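Local coordinates for protein bifunctional pinoresinol-lariciresinol reductase 1 (Thuja plicata, PDB 1QYD) that reduces pinoresinol to lariciresinol and then lariciresinol to secoisolariciresinol, using NADPH as hydride donor in lignan biosynthesis, at residues Phe284-Gly287 with Pro288-Glu292. Numbering follows the deposited sequence.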
# COMPACT_ATOMS: atom_id res chain seq x y z
N PHE A 284 24.56 6.09 -14.49
CA PHE A 284 25.44 5.52 -13.46
C PHE A 284 26.26 4.35 -13.96
O PHE A 284 26.02 3.67 -14.97
CB PHE A 284 24.62 5.07 -12.22
CG PHE A 284 23.56 4.04 -12.56
CD1 PHE A 284 22.28 4.47 -12.86
CD2 PHE A 284 23.90 2.69 -12.67
CE1 PHE A 284 21.33 3.55 -13.28
CE2 PHE A 284 22.95 1.78 -13.08
CZ PHE A 284 21.66 2.20 -13.39
N GLU A 285 27.16 4.10 -13.03
CA GLU A 285 28.18 3.09 -13.09
C GLU A 285 27.66 1.70 -12.99
O GLU A 285 26.60 1.50 -12.40
CB GLU A 285 29.19 3.34 -11.96
CG GLU A 285 28.65 3.96 -10.64
CD GLU A 285 27.65 3.15 -9.81
OE1 GLU A 285 26.80 3.75 -9.14
OE2 GLU A 285 27.73 1.92 -9.82
N ILE A 286 28.35 0.71 -13.55
CA ILE A 286 27.92 -0.62 -13.22
C ILE A 286 28.89 -0.95 -12.11
O ILE A 286 28.48 -0.87 -10.94
CB ILE A 286 28.01 -1.60 -14.45
CG1 ILE A 286 26.76 -1.32 -15.26
CG2 ILE A 286 28.01 -3.10 -14.11
CD1 ILE A 286 26.55 -2.15 -16.52
N GLY A 287 30.17 -1.22 -12.44
CA GLY A 287 31.20 -1.61 -11.47
C GLY A 287 30.79 -2.79 -10.58
O GLY A 287 29.90 -3.56 -10.93
N PRO A 288 31.31 -2.89 -9.36
CA PRO A 288 31.64 -4.14 -8.64
C PRO A 288 30.64 -5.26 -8.25
O PRO A 288 30.98 -6.44 -8.38
CB PRO A 288 32.37 -3.64 -7.42
CG PRO A 288 32.56 -2.16 -7.63
CD PRO A 288 31.38 -1.74 -8.47
N ASN A 289 29.43 -4.93 -7.71
CA ASN A 289 28.35 -5.85 -7.31
C ASN A 289 27.22 -5.82 -8.35
O ASN A 289 26.03 -5.59 -8.06
CB ASN A 289 27.77 -5.45 -5.90
CG ASN A 289 28.32 -6.12 -4.62
OD1 ASN A 289 27.76 -7.09 -4.10
ND2 ASN A 289 29.38 -5.60 -3.99
N ALA A 290 27.61 -6.10 -9.60
CA ALA A 290 26.75 -6.05 -10.77
C ALA A 290 27.38 -6.55 -12.05
O ALA A 290 28.59 -6.73 -12.08
CB ALA A 290 26.31 -4.63 -11.04
N ILE A 291 26.57 -6.86 -13.08
CA ILE A 291 27.00 -7.23 -14.43
C ILE A 291 26.06 -6.67 -15.51
O ILE A 291 25.06 -6.01 -15.20
CB ILE A 291 27.07 -8.79 -14.74
CG1 ILE A 291 25.82 -9.53 -14.35
CG2 ILE A 291 28.30 -9.32 -14.09
CD1 ILE A 291 25.47 -9.73 -12.89
N GLU A 292 26.38 -6.89 -16.79
CA GLU A 292 25.54 -6.51 -17.92
C GLU A 292 25.12 -7.80 -18.65
O GLU A 292 25.96 -8.62 -19.02
CB GLU A 292 26.33 -5.61 -18.87
CG GLU A 292 25.54 -4.76 -19.87
CD GLU A 292 24.94 -5.43 -21.11
OE1 GLU A 292 23.73 -5.71 -21.13
OE2 GLU A 292 25.68 -5.65 -22.06
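Ile286 and Ala290 meet methyl to methyl across a turn of the chain, with Ile286 CG2 lying 3.8 Å from Ala290 CB. The turn leads from the loop after helix 272-275 into strand 290-292, an outer strand of the small parallel sheet it forms with strands 154-156 and 217-219. Ile286 presents both of its branches to the strand. With chi1 at -81°, CG1 sits beside the backbone N and CG2 takes the position anti to it, against Ala290. The other branch is extended (chi2 -179°), and its CD1 ends 4.2 Å from Glu292 CB. The isoleucine side chain thus reaches from Ala290 to Glu292, where it meets the glutamate at a slant.

Gly287 begins the bend with a positive phi of 53°; Pro288 and Asn289 complete it. Gly287 O faces Ala290 CB at 3.7 Å. Ile286 and Ala290 both also touch Tyr219 of the neighbouring strand 217-219, while Ile291 makes backbone hydrogen bonds to Thr217 and Tyr219. Beyond CB the Glu292 side chain leads away from Ile286: as N-cap of helix 293-296, its OE1 accepts hydrogen bonds from Thr294 N and Arg221 N.

Between Ile286 and the strand the contact is apolar. Such van der Waals contact has little directional preference, so it probably adds to the polar anchor from Phe284 O to Arg221 NH1.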